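Local coordinates for protein calcium dodecin (Mycobacterium tuberculosis, PDB 3ONR) that binds calcium ions between subunits of a hollow twelve-subunit shell and may also sequester other small ligands, at residues V7-G12 and R57-V62. The protein carries 2 engineered substitutions. Numbering follows the deposited sequence.
Sequences VIDIIG and RIKLEV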
loop_
_atom_site.group_PDB
_atom_site.type_symbol
_atom_site.label_atom_id
_atom_site.label_comp_id
_atom_site.label_asym_id
_atom_site.label_seq_id
_atom_site.Cartn_x
_atom_site.Cartn_y
_atom_site.Cartn_z
ATOM N N VAL A 7 -0.173 -21.096 3.455
ATOM C CA VAL A 7 -1.085 -20.114 2.805
ATOM C C VAL A 7 -0.702 -20.096 1.334
ATOM O O VAL A 7 0.502 -19.837 1.003
ATOM C CB VAL A 7 -0.784 -18.653 3.370
ATOM C CG1 VAL A 7 -1.743 -17.570 2.701
ATOM C CG2 VAL A 7 -0.930 -18.681 4.820
ATOM N N ILE A 8 -1.689 -20.240 0.446
ATOM C CA ILE A 8 -1.281 -20.025 -0.935
ATOM C C ILE A 8 -2.276 -19.134 -1.673
ATOM O O ILE A 8 -3.389 -18.895 -1.180
ATOM C CB ILE A 8 -1.258 -21.369 -1.650
ATOM C CG1 ILE A 8 -2.643 -21.973 -1.554
ATOM C CG2 ILE A 8 -0.247 -22.278 -1.042
ATOM C CD1 ILE A 8 -2.854 -23.019 -2.598
ATOM N N ASP A 9 -1.841 -18.683 -2.838
ATOM C CA ASP A 9 -2.625 -17.837 -3.710
ATOM C C ASP A 9 -3.009 -18.696 -4.967
ATOM O O ASP A 9 -2.171 -19.449 -5.469
ATOM C CB ASP A 9 -1.763 -16.700 -4.139
ATOM C CG ASP A 9 -1.810 -15.490 -3.125
ATOM O OD1 ASP A 9 -2.470 -15.588 -2.061
ATOM O OD2 ASP A 9 -1.179 -14.459 -3.448
ATOM N N ILE A 10 -4.319 -18.728 -5.317
ATOM C CA ILE A 10 -4.760 -19.462 -6.501
ATOM C C ILE A 10 -5.587 -18.507 -7.361
ATOM O O ILE A 10 -6.166 -17.535 -6.822
ATOM C CB ILE A 10 -5.671 -20.658 -6.118
ATOM C CG1 ILE A 10 -6.773 -20.184 -5.156
ATOM C CG2 ILE A 10 -4.847 -21.718 -5.412
ATOM C CD1 ILE A 10 -7.768 -21.259 -4.897
ATOM N N ILE A 11 -5.674 -18.823 -8.654
ATOM C CA ILE A 11 -6.466 -17.967 -9.592
ATOM C C ILE A 11 -7.520 -18.830 -10.205
ATOM O O ILE A 11 -7.181 -19.887 -10.783
ATOM C CB ILE A 11 -5.523 -17.326 -10.672
ATOM C CG1 ILE A 11 -4.620 -16.278 -9.973
ATOM C CG2 ILE A 11 -6.413 -16.721 -11.819
ATOM C CD1 ILE A 11 -3.519 -15.731 -10.963
ATOM N N GLY A 12 -8.812 -18.393 -10.058
ATOM C CA GLY A 12 -9.857 -19.074 -10.813
ATOM C C GLY A 12 -10.187 -18.237 -12.062
ATOM O O GLY A 12 -9.905 -17.008 -12.116
ATOM N N ARG A 57 -10.896 -13.229 -14.309
ATOM C CA ARG A 57 -9.902 -14.005 -13.556
ATOM C C ARG A 57 -9.777 -13.406 -12.140
ATOM O O ARG A 57 -9.875 -12.183 -11.953
ATOM C CB ARG A 57 -8.522 -13.945 -14.223
ATOM C CG ARG A 57 -8.542 -14.380 -15.734
ATOM C CD ARG A 57 -7.127 -14.631 -16.290
ATOM N NE ARG A 57 -6.322 -13.409 -16.295
ATOM C CZ ARG A 57 -5.169 -13.253 -16.939
ATOM N NH1 ARG A 57 -4.678 -14.262 -17.687
ATOM N NH2 ARG A 57 -4.507 -12.083 -16.820
ATOM N N ILE A 58 -9.640 -14.258 -11.115
ATOM C CA ILE A 58 -9.637 -13.724 -9.737
ATOM C C ILE A 58 -8.615 -14.502 -8.885
ATOM O O ILE A 58 -8.594 -15.716 -8.973
ATOM C CB ILE A 58 -11.040 -13.724 -9.111
ATOM C CG1 ILE A 58 -11.043 -13.086 -7.715
ATOM C CG2 ILE A 58 -11.588 -15.191 -8.983
ATOM C CD1 ILE A 58 -12.506 -12.723 -7.288
ATOM N N LYS A 59 -7.743 -13.755 -8.191
ATOM C CA LYS A 59 -6.659 -14.346 -7.369
ATOM C C LYS A 59 -7.230 -14.325 -5.955
ATOM O O LYS A 59 -7.667 -13.234 -5.444
ATOM C CB LYS A 59 -5.370 -13.479 -7.458
ATOM C CG LYS A 59 -4.253 -14.066 -6.590
ATOM C CD LYS A 59 -2.899 -13.609 -7.080
ATOM C CE LYS A 59 -2.647 -12.179 -6.809
ATOM N NZ LYS A 59 -1.179 -11.867 -7.160
ATOM N N LEU A 60 -7.186 -15.500 -5.323
ATOM C CA LEU A 60 -7.696 -15.746 -3.984
ATOM C C LEU A 60 -6.562 -16.244 -3.057
ATOM O O LEU A 60 -5.704 -16.965 -3.490
ATOM C CB LEU A 60 -8.714 -16.854 -3.984
ATOM C CG LEU A 60 -9.973 -16.645 -4.901
ATOM C CD1 LEU A 60 -10.836 -17.849 -4.858
ATOM C CD2 LEU A 60 -10.762 -15.411 -4.394
ATOM N N GLU A 61 -6.637 -15.870 -1.801
ATOM C CA GLU A 61 -5.639 -16.414 -0.815
ATOM C C GLU A 61 -6.430 -17.363 0.111
ATOM O O GLU A 61 -7.471 -16.968 0.658
ATOM C CB GLU A 61 -5.053 -15.241 -0.021
ATOM C CG GLU A 61 -4.005 -15.639 1.006
ATOM C CD GLU A 61 -3.544 -14.494 1.928
ATOM O OE1 GLU A 61 -3.405 -14.724 3.134
ATOM O OE2 GLU A 61 -3.270 -13.369 1.482
ATOM N N VAL A 62 -5.941 -18.587 0.302
ATOM C CA VAL A 62 -6.560 -19.543 1.227
ATOM C C VAL A 62 -5.431 -20.152 2.081
ATOM O O VAL A 62 -4.269 -20.151 1.666
ATOM C CB VAL A 62 -7.310 -20.728 0.452
ATOM C CG1 VAL A 62 -8.483 -20.114 -0.345
ATOM C CG2 VAL A 62 -6.330 -21.431 -0.507
HETATM O O HOH W 1 -1.753 -13.042 -1.103
HETATM O O HOH W 2 0.618 -13.364 -4.670
#
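D9 and E61 stand side by side on one face of the sheet, as an antiparallel non-hydrogen-bonded pair. D9 OD1 lies against the aliphatic base of E61, 3.3 Å from its CB. Their carboxylate planes are turned 37° apart. Water 1 lies between the two acids, 2.8 Å from D9 OD2 and 3.0 Å from E61 OE2. E61 CG is anti to the backbone N (chi1 -179°), next to V7 CG1 at 3.4 Å. E61 OE1 forms a salt bridge with K59 of a neighbouring subunit. K59 of this chain bridges to E61 of another subunit, while its CD passes 4.1 Å from D9 OD2. I11 CG1 rests on K59 CB at 3.8 Å. The other face is apolar. I8 CG1 meets V62 CG2 at 3.9 Å, and I10 CG1 meets L60 CB at 4.0 Å. I10, L60 and I58 pack on helix 18-32. Six backbone hydrogen bonds join the strands, in pairs at I8-V62, I10-L60 and G12-I58. The L60 N to I10 O bond is nearly straight (173°). Strand 4-14 also pairs with strands of two neighbouring subunits. This is the dodecin fold, a three-stranded antiparallel sheet partly wrapped around one helix and continued between dodecamer subunits.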